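Local coordinates for acetyl-CoA hydrolase/transferase family protein (Porphyromonas gingivalis, PDB 2NVV) that probably hydrolyses acetyl-CoA or transfers coenzyme A between acetate and another carboxylic acid, and also binds zinc, at residues 13-18 and 122-127; 25-30 and 283-288; 33-38 and 208-213; 420-425 and 429-434; 438-443 and 458-463. All coordinates share one frame; numbering follows the deposited sequence.

Contact 1: residues 13-18 and 122-127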
# COMPACT_ATOMS: atom_id res chain seq x y z
N GLU A 13 -18.82 -21.98 28.46
CA GLU A 13 -18.59 -21.50 29.82
C GLU A 13 -17.17 -20.98 30.00
O GLU A 13 -16.90 -20.24 30.94
CB GLU A 13 -18.87 -22.61 30.83
CG GLU A 13 -20.33 -23.08 30.87
CD GLU A 13 -20.59 -24.13 31.94
OE1 GLU A 13 -20.26 -23.86 33.11
OE2 GLU A 13 -21.11 -25.22 31.62
N PHE A 14 -16.28 -21.35 29.08
CA PHE A 14 -14.89 -20.91 29.14
C PHE A 14 -14.70 -19.52 28.53
O PHE A 14 -13.59 -18.98 28.53
CB PHE A 14 -13.98 -21.90 28.43
CG PHE A 14 -13.86 -23.23 29.12
CD1 PHE A 14 -14.78 -24.25 28.87
CD2 PHE A 14 -12.84 -23.47 30.03
CE1 PHE A 14 -14.68 -25.48 29.52
CE2 PHE A 14 -12.73 -24.69 30.68
CZ PHE A 14 -13.65 -25.70 30.42
N VAL A 15 -15.79 -18.96 28.00
CA VAL A 15 -15.75 -17.62 27.41
C VAL A 15 -16.50 -16.70 28.35
O VAL A 15 -17.65 -16.97 28.72
CB VAL A 15 -16.42 -17.60 26.02
CG1 VAL A 15 -16.44 -16.18 25.47
CG2 VAL A 15 -15.67 -18.52 25.06
N HIS A 16 -15.85 -15.61 28.75
CA HIS A 16 -16.46 -14.66 29.67
C HIS A 16 -16.57 -13.27 29.07
O HIS A 16 -15.93 -12.96 28.07
CB HIS A 16 -15.63 -14.60 30.95
CG HIS A 16 -15.23 -15.95 31.45
ND1 HIS A 16 -16.09 -16.78 32.14
CD2 HIS A 16 -14.06 -16.63 31.34
CE1 HIS A 16 -15.47 -17.91 32.43
NE2 HIS A 16 -14.24 -17.84 31.96
N HIS A 17 -17.38 -12.42 29.69
CA HIS A 17 -17.56 -11.07 29.21
C HIS A 17 -16.22 -10.38 29.16
O HIS A 17 -15.38 -10.55 30.06
CB HIS A 17 -18.52 -10.30 30.12
CG HIS A 17 -18.50 -8.82 29.89
ND1 HIS A 17 -18.07 -7.93 30.85
CD2 HIS A 17 -18.82 -8.08 28.81
CE1 HIS A 17 -18.12 -6.70 30.37
NE2 HIS A 17 -18.58 -6.77 29.13
N ASN A 18 -16.01 -9.60 28.11
CA ASN A 18 -14.77 -8.84 27.93
C ASN A 18 -13.57 -9.68 27.50
O ASN A 18 -12.46 -9.17 27.40
CB ASN A 18 -14.43 -8.08 29.20
CG ASN A 18 -13.79 -6.73 28.91
OD1 ASN A 18 -14.42 -5.86 28.31
ND2 ASN A 18 -12.54 -6.56 29.35
N VAL A 122 -9.14 -16.70 24.47
CA VAL A 122 -9.43 -18.04 24.01
C VAL A 122 -9.49 -18.09 22.49
O VAL A 122 -9.73 -17.07 21.81
CB VAL A 122 -10.77 -18.57 24.66
CG1 VAL A 122 -11.61 -17.41 25.15
CG2 VAL A 122 -11.55 -19.40 23.68
N ALA A 123 -9.22 -19.28 21.95
CA ALA A 123 -9.25 -19.52 20.52
C ALA A 123 -10.23 -20.65 20.27
O ALA A 123 -10.11 -21.73 20.87
CB ALA A 123 -7.86 -19.91 20.03
N ILE A 124 -11.23 -20.41 19.43
CA ILE A 124 -12.19 -21.45 19.08
C ILE A 124 -11.78 -21.89 17.68
O ILE A 124 -11.71 -21.06 16.78
CB ILE A 124 -13.64 -20.93 18.99
CG1 ILE A 124 -13.93 -19.92 20.12
CG2 ILE A 124 -14.60 -22.10 19.06
CD1 ILE A 124 -13.98 -20.50 21.49
N ILE A 125 -11.49 -23.17 17.49
CA ILE A 125 -11.07 -23.64 16.18
C ILE A 125 -11.80 -24.89 15.69
O ILE A 125 -12.23 -25.72 16.48
CB ILE A 125 -9.55 -23.92 16.16
CG1 ILE A 125 -9.21 -25.04 17.14
CG2 ILE A 125 -8.79 -22.67 16.52
CD1 ILE A 125 -7.75 -25.46 17.14
N GLU A 126 -11.98 -25.00 14.37
CA GLU A 126 -12.60 -26.19 13.80
C GLU A 126 -11.46 -27.07 13.30
O GLU A 126 -10.54 -26.59 12.64
CB GLU A 126 -13.54 -25.86 12.65
CG GLU A 126 -14.18 -27.11 12.09
CD GLU A 126 -15.09 -26.84 10.93
OE1 GLU A 126 -16.32 -26.98 11.11
OE2 GLU A 126 -14.57 -26.50 9.83
N VAL A 127 -11.51 -28.36 13.60
CA VAL A 127 -10.43 -29.25 13.24
C VAL A 127 -10.85 -30.53 12.53
O VAL A 127 -12.00 -30.98 12.63
CB VAL A 127 -9.63 -29.59 14.53
CG1 VAL A 127 -8.59 -30.61 14.26
CG2 VAL A 127 -8.98 -28.32 15.07
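Val15 meets the start of strand 122-127 with a single methyl group. Its CG2 packs 4.2 Å from Val122 CG1 and 4.4 Å from Ile124 CD1, a wholly apolar meeting in which short branched side chains suit a buried place. Val15 has CG1 anti to the backbone N (chi1 177°), which turns CG2 beside that nitrogen and onto the strand. Ile124 arrives indirectly: its CB does not head for the loop, but the bend at chi2 (-69°) swings CD1 back against Val15. Val122 CG1 also touches the backbone, 4.2 Å from Phe14 O, and that oxygen is bonded by Arg154 NE of the adjoining strand. Strand 122-127 is the fifth of seven in a parallel alpha/beta sheet, and residues 13-18 form the loop that carries the chain from helix 8-12 into strand 20-23, its neighbour in that sheet. Val21 of strand 20-23 touches Val15, Val122 and Ile124, while helix 35-47 closes over them with Ile39 on Val15 and Val35 on Ile124. The rest of the loop is looser. Phe14 starts out toward the strand, its CB 5.9 Å from Val122 CG2, but the ring leads off elsewhere. Polar His16, exposed to solvent, lays one ring face over its own chain at Phe14 C. Past it, exposed Asn18 bonds Lys78 NZ through OD1.

Contact 2: residues 25-30 and 283-288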
# COMPACT_ATOMS: atom_id res chain seq x y z
N GLY A 25 -10.17 -20.46 10.68
CA GLY A 25 -10.80 -20.36 9.37
C GLY A 25 -10.63 -19.07 8.61
O GLY A 25 -10.09 -18.09 9.11
N PHE A 26 -11.09 -19.08 7.36
CA PHE A 26 -11.03 -17.92 6.48
C PHE A 26 -12.29 -18.07 5.64
O PHE A 26 -12.39 -18.99 4.83
CB PHE A 26 -9.79 -17.99 5.60
CG PHE A 26 -9.48 -16.70 4.91
CD1 PHE A 26 -8.96 -15.62 5.62
CD2 PHE A 26 -9.69 -16.57 3.54
CE1 PHE A 26 -8.65 -14.43 4.97
CE2 PHE A 26 -9.38 -15.39 2.88
CZ PHE A 26 -8.86 -14.32 3.59
N THR A 27 -13.24 -17.16 5.84
CA THR A 27 -14.55 -17.20 5.21
C THR A 27 -15.19 -18.30 6.03
O THR A 27 -14.49 -18.97 6.80
CB THR A 27 -14.54 -17.63 3.71
OG1 THR A 27 -14.47 -19.06 3.61
CG2 THR A 27 -13.38 -17.00 2.96
N PRO A 28 -16.51 -18.53 5.90
CA PRO A 28 -17.13 -19.60 6.69
C PRO A 28 -16.25 -20.84 6.80
O PRO A 28 -16.18 -21.48 7.85
CB PRO A 28 -18.42 -19.86 5.94
CG PRO A 28 -18.80 -18.51 5.49
CD PRO A 28 -17.49 -17.94 4.98
N ALA A 29 -15.57 -21.18 5.71
CA ALA A 29 -14.69 -22.35 5.67
C ALA A 29 -13.62 -22.34 6.78
O ALA A 29 -12.89 -21.36 6.94
CB ALA A 29 -14.01 -22.44 4.29
N GLY A 30 -13.56 -23.44 7.54
CA GLY A 30 -12.58 -23.56 8.62
C GLY A 30 -12.96 -22.90 9.94
O GLY A 30 -12.16 -22.88 10.87
N THR A 283 -4.01 -17.01 -4.69
CA THR A 283 -5.13 -16.19 -4.20
C THR A 283 -5.37 -16.24 -2.70
O THR A 283 -4.54 -16.70 -1.92
CB THR A 283 -6.48 -16.60 -4.85
OG1 THR A 283 -6.53 -18.03 -4.96
CG2 THR A 283 -6.66 -15.98 -6.18
N GLU A 284 -6.53 -15.71 -2.32
CA GLU A 284 -6.97 -15.70 -0.95
C GLU A 284 -7.87 -16.90 -0.78
O GLU A 284 -7.58 -17.79 0.02
CB GLU A 284 -7.78 -14.45 -0.65
CG GLU A 284 -6.96 -13.24 -0.27
CD GLU A 284 -7.82 -12.00 -0.16
OE1 GLU A 284 -8.25 -11.48 -1.21
OE2 GLU A 284 -8.06 -11.55 0.97
N VAL A 285 -8.97 -16.92 -1.54
CA VAL A 285 -9.91 -18.04 -1.45
C VAL A 285 -10.10 -18.79 -2.78
O VAL A 285 -10.32 -18.20 -3.84
CB VAL A 285 -11.30 -17.57 -0.87
CG1 VAL A 285 -11.26 -16.10 -0.49
CG2 VAL A 285 -12.42 -17.84 -1.84
N ILE A 286 -9.98 -20.11 -2.69
CA ILE A 286 -10.13 -20.98 -3.84
C ILE A 286 -11.60 -21.35 -3.94
O ILE A 286 -12.16 -21.93 -3.01
CB ILE A 286 -9.25 -22.24 -3.66
CG1 ILE A 286 -7.80 -21.80 -3.41
CG2 ILE A 286 -9.34 -23.12 -4.87
CD1 ILE A 286 -6.91 -22.90 -2.90
N GLN A 287 -12.23 -20.98 -5.06
CA GLN A 287 -13.65 -21.27 -5.25
C GLN A 287 -13.90 -22.40 -6.23
O GLN A 287 -12.97 -22.97 -6.80
CB GLN A 287 -14.37 -20.01 -5.72
CG GLN A 287 -13.93 -19.52 -7.09
CD GLN A 287 -12.83 -18.46 -7.02
OE1 GLN A 287 -13.11 -17.26 -7.07
NE2 GLN A 287 -11.59 -18.91 -6.90
N ASP A 288 -15.18 -22.72 -6.43
CA ASP A 288 -15.57 -23.79 -7.35
C ASP A 288 -14.98 -23.57 -8.73
O ASP A 288 -14.43 -24.49 -9.33
CB ASP A 288 -17.09 -23.85 -7.48
CG ASP A 288 -17.76 -24.37 -6.23
OD1 ASP A 288 -19.00 -24.43 -6.20
OD2 ASP A 288 -17.06 -24.74 -5.27
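The backbones of Phe26 and Val285 stand 8.0 Å apart at their CA atoms, too far for main-chain pairing, and the space between them is bridged by side chains. The loop 25-30 follows strand 20-23 of the parallel alpha/beta sheet in the first part of the chain, and it faces the short strand 285-286 beside Glu284, the residue predicted to form the glutamyl-CoA thioester intermediate of this family of CoA hydrolases and transferases. Phe26 carries most of the contact. With CG anti to the backbone N (chi1 -166°), its ring reaches across and presents its edge: CE2 lies 3.9 Å from Val285 CG1 and 4.0 Å from Glu284 CB. A flat, apolar ring suits this place because its C-H rim can meet both the valine methyl and the carboxylate. Thr27 adds its methyl, CG2 being 4.1 Å from Val285 CG1, so that one valine branch touches both loop residues. Val285 itself also leans on Val259, part of the predicted CoA-binding site. Within the loop, Thr27 OG1 accepts from Ala29 N at 3.2 Å, an ST turn, and Phe26 N bonds Ala29 O at 2.9 Å. Gly25 and Gly30, both at positive phi, let the loop close on itself. The carboxylate of Glu284 is turned 55° from the ring plane and takes a hydrogen bond from Asn337 ND2 at OE2, the same oxygen that lies in the plane of the Phe26 ring, 3.9 Å from CZ.

Contact 3: residues 33-38 and 208-213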
# COMPACT_ATOMS: atom_id res chain seq x y z
N LYS A 33 -18.66 -23.79 14.17
CA LYS A 33 -20.07 -23.62 13.85
C LYS A 33 -21.10 -23.87 14.95
O LYS A 33 -22.27 -23.52 14.80
CB LYS A 33 -20.41 -24.52 12.66
CG LYS A 33 -19.53 -24.30 11.45
CD LYS A 33 -19.65 -25.47 10.49
CE LYS A 33 -18.81 -25.24 9.23
NZ LYS A 33 -17.36 -25.19 9.51
N VAL A 34 -20.68 -24.47 16.06
CA VAL A 34 -21.65 -24.76 17.12
C VAL A 34 -21.37 -24.07 18.47
O VAL A 34 -22.30 -23.74 19.21
CB VAL A 34 -21.78 -26.30 17.31
CG1 VAL A 34 -20.59 -26.83 18.08
CG2 VAL A 34 -23.08 -26.64 18.01
N VAL A 35 -20.11 -23.82 18.78
CA VAL A 35 -19.79 -23.17 20.03
C VAL A 35 -20.19 -21.69 20.05
O VAL A 35 -20.78 -21.22 21.02
CB VAL A 35 -18.30 -23.31 20.37
CG1 VAL A 35 -17.96 -22.48 21.62
CG2 VAL A 35 -17.97 -24.77 20.62
N PRO A 36 -19.85 -20.92 19.00
CA PRO A 36 -20.23 -19.50 19.03
C PRO A 36 -21.72 -19.25 19.29
O PRO A 36 -22.09 -18.24 19.90
CB PRO A 36 -19.75 -18.98 17.67
CG PRO A 36 -19.59 -20.21 16.83
CD PRO A 36 -19.07 -21.23 17.79
N ALA A 37 -22.58 -20.17 18.85
CA ALA A 37 -24.01 -20.03 19.07
C ALA A 37 -24.32 -20.25 20.55
O ALA A 37 -25.22 -19.62 21.11
CB ALA A 37 -24.76 -21.05 18.22
N ALA A 38 -23.56 -21.15 21.19
CA ALA A 38 -23.74 -21.45 22.60
C ALA A 38 -23.26 -20.27 23.45
O ALA A 38 -23.72 -20.07 24.57
CB ALA A 38 -22.97 -22.70 22.97
N GLY A 208 -11.19 -28.25 25.98
CA GLY A 208 -12.19 -29.21 25.56
C GLY A 208 -12.31 -29.41 24.06
O GLY A 208 -11.96 -28.54 23.26
N VAL A 209 -12.83 -30.58 23.68
CA VAL A 209 -13.04 -30.94 22.28
C VAL A 209 -14.51 -31.28 22.05
O VAL A 209 -15.02 -32.25 22.61
CB VAL A 209 -12.19 -32.15 21.84
CG1 VAL A 209 -12.47 -32.47 20.38
CG2 VAL A 209 -10.70 -31.87 22.05
N VAL A 210 -15.18 -30.48 21.24
CA VAL A 210 -16.59 -30.69 20.93
C VAL A 210 -16.71 -31.39 19.59
O VAL A 210 -16.19 -30.91 18.58
CB VAL A 210 -17.35 -29.34 20.84
CG1 VAL A 210 -18.84 -29.59 20.67
CG2 VAL A 210 -17.09 -28.49 22.08
N ARG A 211 -17.38 -32.54 19.57
CA ARG A 211 -17.54 -33.27 18.33
C ARG A 211 -18.69 -32.70 17.54
O ARG A 211 -19.77 -32.45 18.07
CB ARG A 211 -17.80 -34.75 18.60
CG ARG A 211 -16.66 -35.51 19.25
CD ARG A 211 -16.88 -37.01 19.11
NE ARG A 211 -15.86 -37.81 19.80
CZ ARG A 211 -15.88 -38.07 21.10
NH1 ARG A 211 -16.85 -37.59 21.88
NH2 ARG A 211 -14.91 -38.81 21.63
N THR A 212 -18.46 -32.49 16.25
CA THR A 212 -19.51 -31.95 15.38
C THR A 212 -19.52 -32.71 14.07
O THR A 212 -18.64 -33.51 13.78
CB THR A 212 -19.29 -30.45 15.06
OG1 THR A 212 -18.17 -30.31 14.19
CG2 THR A 212 -19.05 -29.66 16.34
N SER A 213 -20.55 -32.46 13.27
CA SER A 213 -20.68 -33.08 11.97
C SER A 213 -21.39 -32.02 11.16
O SER A 213 -22.61 -31.99 11.10
CB SER A 213 -21.51 -34.35 12.04
OG SER A 213 -21.48 -35.04 10.80
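Apolar packing makes the whole contact between Val34 and Val35 on one side and Val210 and Thr212 on the other. Val34 CG1 lies 3.7 Å from Thr212 CG2 and 4.2 Å from Val210 CG1. With chi1 at 77° this branch sits between the backbone N and the carbonyl carbon, and from there it projects over the strand. Val210 divides its two methyl groups between its partners, CG1 going to Val34 while CG2 packs 4.1 Å from Val35 CG2. Thr212 joins in with its methyl because chi1 (70°) sets CG2 anti to the carbonyl carbon; its side chain and that of Val34 run past each other in opposite senses. Beta-branched residues fit both needs here, the extended backbone of the strand and a compact apolar surface. Strand 206-212 is the outermost strand at one end of the seven-stranded parallel sheet, and helix 35-47 begins against its face, in the manner of Rossmann-like alpha/beta folds. Helix 8-12 fills in alongside, Ala8 touching Val34 and Ala11 touching Val210. Polar bonds come from outside the pairing. Glu158 of the adjacent strand accepts from Lys33 N and, weakly, from Val34 N and Val35 N, so one carboxylate gathers the backbone N-H groups where the helix starts. The side chain of Arg211 points away from the helix to the far face, where it makes a cation-pi contact with Phe5.

Contact 4: residues 420-425 and 429-434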
# COMPACT_ATOMS: atom_id res chain seq x y z
N LYS A 420 -3.52 0.09 -11.52
CA LYS A 420 -2.90 0.11 -12.85
C LYS A 420 -3.85 -0.06 -14.03
O LYS A 420 -3.65 0.54 -15.08
CB LYS A 420 -1.82 -0.96 -12.93
CG LYS A 420 -0.82 -0.92 -11.78
CD LYS A 420 -0.19 0.45 -11.64
CE LYS A 420 0.78 0.50 -10.47
NZ LYS A 420 1.42 1.84 -10.37
N VAL A 421 -4.88 -0.88 -13.85
CA VAL A 421 -5.83 -1.13 -14.92
C VAL A 421 -7.26 -1.28 -14.41
O VAL A 421 -7.49 -1.86 -13.35
CB VAL A 421 -5.48 -2.42 -15.67
CG1 VAL A 421 -6.41 -2.62 -16.84
CG2 VAL A 421 -4.03 -2.38 -16.11
N ILE A 422 -8.22 -0.75 -15.17
CA ILE A 422 -9.63 -0.84 -14.82
C ILE A 422 -10.38 -1.45 -16.01
O ILE A 422 -10.12 -1.09 -17.17
CB ILE A 422 -10.23 0.53 -14.48
CG1 ILE A 422 -9.47 1.16 -13.31
CG2 ILE A 422 -11.68 0.39 -14.10
CD1 ILE A 422 -9.98 2.53 -12.91
N ILE A 423 -11.31 -2.35 -15.74
CA ILE A 423 -12.05 -3.01 -16.80
C ILE A 423 -13.55 -3.19 -16.54
O ILE A 423 -13.95 -3.73 -15.50
CB ILE A 423 -11.44 -4.40 -17.08
CG1 ILE A 423 -9.99 -4.25 -17.54
CG2 ILE A 423 -12.26 -5.14 -18.13
CD1 ILE A 423 -9.24 -5.56 -17.62
N SER A 424 -14.38 -2.75 -17.47
CA SER A 424 -15.82 -2.95 -17.34
C SER A 424 -16.27 -3.71 -18.60
O SER A 424 -15.44 -4.20 -19.36
CB SER A 424 -16.56 -1.61 -17.22
OG SER A 424 -16.53 -0.87 -18.42
N GLU A 425 -17.57 -3.83 -18.81
CA GLU A 425 -18.05 -4.54 -19.99
C GLU A 425 -17.76 -3.78 -21.28
O GLU A 425 -17.74 -4.36 -22.36
CB GLU A 425 -19.56 -4.79 -19.88
CG GLU A 425 -20.45 -3.53 -19.96
CD GLU A 425 -20.60 -2.77 -18.65
OE1 GLU A 425 -21.51 -1.93 -18.58
OE2 GLU A 425 -19.82 -2.98 -17.70
N ALA A 429 -9.15 0.12 -19.45
CA ALA A 429 -8.41 1.37 -19.34
C ALA A 429 -7.08 1.14 -18.66
O ALA A 429 -7.02 0.98 -17.45
CB ALA A 429 -9.22 2.41 -18.56
N ASP A 430 -6.01 1.10 -19.45
CA ASP A 430 -4.68 0.90 -18.91
C ASP A 430 -4.23 2.27 -18.42
O ASP A 430 -4.02 3.19 -19.21
CB ASP A 430 -3.73 0.40 -19.99
CG ASP A 430 -2.48 -0.23 -19.42
OD1 ASP A 430 -2.01 0.24 -18.36
OD2 ASP A 430 -1.97 -1.20 -20.03
N LEU A 431 -4.08 2.39 -17.11
CA LEU A 431 -3.72 3.65 -16.48
C LEU A 431 -2.23 3.95 -16.39
O LEU A 431 -1.84 5.08 -16.07
CB LEU A 431 -4.34 3.71 -15.09
CG LEU A 431 -5.82 4.06 -14.92
CD1 LEU A 431 -6.64 3.60 -16.10
CD2 LEU A 431 -6.33 3.48 -13.63
N ARG A 432 -1.40 2.96 -16.67
CA ARG A 432 0.05 3.13 -16.57
C ARG A 432 0.65 4.19 -17.49
O ARG A 432 0.31 4.28 -18.66
CB ARG A 432 0.76 1.79 -16.80
CG ARG A 432 0.57 0.80 -15.65
CD ARG A 432 1.01 -0.58 -16.03
NE ARG A 432 0.21 -1.11 -17.13
CZ ARG A 432 0.37 -2.31 -17.67
NH1 ARG A 432 -0.41 -2.69 -18.66
NH2 ARG A 432 1.31 -3.14 -17.22
N GLY A 433 1.53 5.00 -16.92
CA GLY A 433 2.19 6.04 -17.69
C GLY A 433 1.34 7.24 -18.00
O GLY A 433 1.72 8.06 -18.84
N LYS A 434 0.21 7.38 -17.32
CA LYS A 434 -0.69 8.50 -17.57
C LYS A 434 -0.91 9.40 -16.38
O LYS A 434 -0.91 8.94 -15.24
CB LYS A 434 -2.05 7.97 -18.06
CG LYS A 434 -1.99 7.45 -19.47
CD LYS A 434 -3.24 6.69 -19.86
CE LYS A 434 -3.15 6.26 -21.32
NZ LYS A 434 -4.23 5.32 -21.72
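Asp430 OD1, 4.0 Å from Val421 CG2 on the neighbouring strand, is gripped by two N-H groups of Arg432. Arg432 N, 3.3 Å from Asp430 OD1, closes an Asx turn on the anti side; Arg432 NE, 2.9 Å from Asp430 OD1, takes the syn lone pair of that oxygen. Arg432 NH1 reaches Asp430 OD2 at 2.6 Å, so the guanidinium holds the carboxylate side-on. Arginine suits the place because its bend at chi3 (-63°) folds it back onto the aspartate. The strands form an antiparallel hairpin: Ile422 and Ala429 are a hydrogen-bonded pair, with Ala429 N to Ile422 O at 2.8 Å and Ile422 N to Ala429 O at 3.1 Å, and Val421 with Asp430 is the non-hydrogen-bonded pair. Leu431 N continues the ladder to Lys420 O at 2.8 Å. Leu431 CD2 packs 3.8 Å from Ile422 CD1, on a face that helix 436-446 covers through Ile443. On the other face Phe238 of helix 226-245 touches Val421, Glu242 gives Arg432 NH1 a second carboxylate, and Phe116 of the second subunit makes a cation-pi contact with Arg432. Strand 427-430 is outermost in its mixed sheet, with strand 421-424 between it and strand 389-392.

Contact 5: residues 438-443 and 458-463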
# COMPACT_ATOMS: atom_id res chain seq x y z
N GLU A 438 -5.12 12.38 -18.52
CA GLU A 438 -5.00 11.33 -19.53
C GLU A 438 -5.69 10.04 -19.11
O GLU A 438 -6.28 9.34 -19.92
CB GLU A 438 -3.53 11.07 -19.85
CG GLU A 438 -2.81 12.31 -20.35
CD GLU A 438 -1.30 12.19 -20.29
OE1 GLU A 438 -0.79 11.53 -19.36
OE2 GLU A 438 -0.62 12.78 -21.16
N ARG A 439 -5.63 9.72 -17.83
CA ARG A 439 -6.27 8.48 -17.39
C ARG A 439 -7.79 8.66 -17.22
O ARG A 439 -8.55 7.70 -17.29
CB ARG A 439 -5.58 7.94 -16.12
CG ARG A 439 -5.93 8.60 -14.82
CD ARG A 439 -5.25 7.83 -13.68
NE ARG A 439 -3.86 8.21 -13.52
CZ ARG A 439 -3.45 9.19 -12.71
NH1 ARG A 439 -2.15 9.48 -12.61
NH2 ARG A 439 -4.34 9.85 -11.97
N ALA A 440 -8.23 9.90 -17.04
CA ALA A 440 -9.66 10.18 -16.93
C ALA A 440 -10.30 9.99 -18.31
O ALA A 440 -11.37 9.39 -18.43
CB ALA A 440 -9.89 11.61 -16.43
N HIS A 441 -9.66 10.51 -19.35
CA HIS A 441 -10.20 10.34 -20.69
C HIS A 441 -10.18 8.89 -21.12
O HIS A 441 -11.08 8.43 -21.81
CB HIS A 441 -9.45 11.21 -21.69
CG HIS A 441 -9.91 12.63 -21.70
ND1 HIS A 441 -9.16 13.67 -21.20
CD2 HIS A 441 -11.07 13.18 -22.13
CE1 HIS A 441 -9.83 14.80 -21.32
NE2 HIS A 441 -10.99 14.53 -21.89
N GLU A 442 -9.15 8.17 -20.71
CA GLU A 442 -9.06 6.75 -21.04
C GLU A 442 -10.18 6.00 -20.33
O GLU A 442 -10.88 5.20 -20.94
CB GLU A 442 -7.69 6.21 -20.61
CG GLU A 442 -7.47 4.73 -20.89
CD GLU A 442 -7.44 4.39 -22.37
OE1 GLU A 442 -7.14 3.22 -22.69
OE2 GLU A 442 -7.71 5.28 -23.21
N ILE A 443 -10.36 6.27 -19.04
CA ILE A 443 -11.41 5.62 -18.26
C ILE A 443 -12.80 5.96 -18.79
O ILE A 443 -13.69 5.12 -18.81
CB ILE A 443 -11.36 6.03 -16.77
CG1 ILE A 443 -10.10 5.45 -16.11
CG2 ILE A 443 -12.61 5.54 -16.05
CD1 ILE A 443 -9.92 5.86 -14.66
N GLN A 458 -17.61 16.66 -19.28
CA GLN A 458 -17.92 18.05 -18.92
C GLN A 458 -17.31 18.41 -17.57
O GLN A 458 -17.00 19.57 -17.31
CB GLN A 458 -19.43 18.25 -18.86
CG GLN A 458 -20.12 18.28 -20.21
CD GLN A 458 -21.62 18.49 -20.08
OE1 GLN A 458 -22.31 17.72 -19.42
NE2 GLN A 458 -22.13 19.54 -20.71
N TYR A 459 -17.14 17.41 -16.71
CA TYR A 459 -16.56 17.63 -15.40
C TYR A 459 -15.11 18.06 -15.52
O TYR A 459 -14.60 18.81 -14.69
CB TYR A 459 -16.64 16.36 -14.55
CG TYR A 459 -16.08 16.54 -13.16
CD1 TYR A 459 -16.79 17.23 -12.18
CD2 TYR A 459 -14.82 16.04 -12.83
CE1 TYR A 459 -16.26 17.43 -10.91
CE2 TYR A 459 -14.27 16.23 -11.56
CZ TYR A 459 -15.00 16.92 -10.61
OH TYR A 459 -14.45 17.11 -9.37
N LEU A 460 -14.44 17.58 -16.56
CA LEU A 460 -13.04 17.92 -16.79
C LEU A 460 -12.84 19.31 -17.39
O LEU A 460 -11.71 19.79 -17.52
CB LEU A 460 -12.39 16.88 -17.70
CG LEU A 460 -12.25 15.50 -17.06
CD1 LEU A 460 -11.83 14.49 -18.13
CD2 LEU A 460 -11.23 15.57 -15.91
N GLU A 461 -13.95 19.96 -17.75
CA GLU A 461 -13.88 21.29 -18.33
C GLU A 461 -14.58 22.33 -17.48
O GLU A 461 -15.19 23.25 -18.02
CB GLU A 461 -14.51 21.28 -19.73
CG GLU A 461 -13.92 20.24 -20.67
CD GLU A 461 -12.42 20.41 -20.90
OE1 GLU A 461 -11.83 19.56 -21.61
OE2 GLU A 461 -11.82 21.39 -20.38
N LEU A 462 -14.50 22.19 -16.16
CA LEU A 462 -15.17 23.13 -15.27
C LEU A 462 -14.28 24.26 -14.78
O LEU A 462 -14.61 24.94 -13.81
CB LEU A 462 -15.79 22.39 -14.08
CG LEU A 462 -16.95 21.44 -14.43
CD1 LEU A 462 -17.60 20.88 -13.16
CD2 LEU A 462 -17.98 22.18 -15.26
N GLY A 463 -13.15 24.45 -15.46
CA GLY A 463 -12.24 25.52 -15.10
C GLY A 463 -11.24 25.30 -13.98
O GLY A 463 -10.48 26.21 -13.65
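Leu460 CD1 lies over one face of the His441 imidazole, 4.0 Å from the ring centroid and 19° off its normal, a CH-pi contact. The methyl is offset toward the far rim of the ring, with CE1 at 3.8 Å and NE2 at 3.9 Å. The same methyl rests 3.9 Å from Ala440 CB, so a single leucine branch fits the corner between a small side chain and a flat one. Alanine keeps the helix surface low at this point, and histidine supplies a wall beside it. Leu460 reaches in because its chain is extended at chi2 (170°), carrying CD1 straight on from CA toward the helix. Here the contact joins consecutive helices of the C-terminal part of the chain: Ala440 and His441 lie on helix 436-446, and Leu460 lies in the type I turn from Tyr459 to Leu462 that follows helix 453-459, with Glu461 N bonded to Gln458 O at 3.1 Å. In the second shell Arg437 serves both partners, its backbone O taking the hydrogen of His441 ND1, which fixes the rotation of the ring, while its NH2 bonds Leu460 O and so ties the turn to the first helix. Farther out, Tyr459 OH is bonded to Gln470 OE1 and Asn471 N, and its ring meets that of Trp493. On the first helix Arg439 makes a salt bridge with Glu416, a zinc ligand, and Glu438 OE2 bonds Ser99 OG of the second subunit.

Overall arrangement
The contacts fall into two groups about the chain's centre. Contacts 1 and 3, with centres about 10 Å apart, pack on the same parallel sheet and are joined by a salt bridge, Glu126 OE1 to Lys33 NZ at 2.6 Å. Contacts 4 and 5, about 15 Å apart between centres, lie on the opposite side, where Ile422 CD1 meets Ile443 CD1 at 3.8 Å. Contact 2, with the predicted catalytic Glu284, sits between; it touches contact 1, Gly30 O meeting Glu126 CB at 3.7 Å, and its centre is about 28 Å from that of contact 4. A bound zinc ion lies about 11 Å from the Lys420 side chain, and one about 14 Å from that of Ala440.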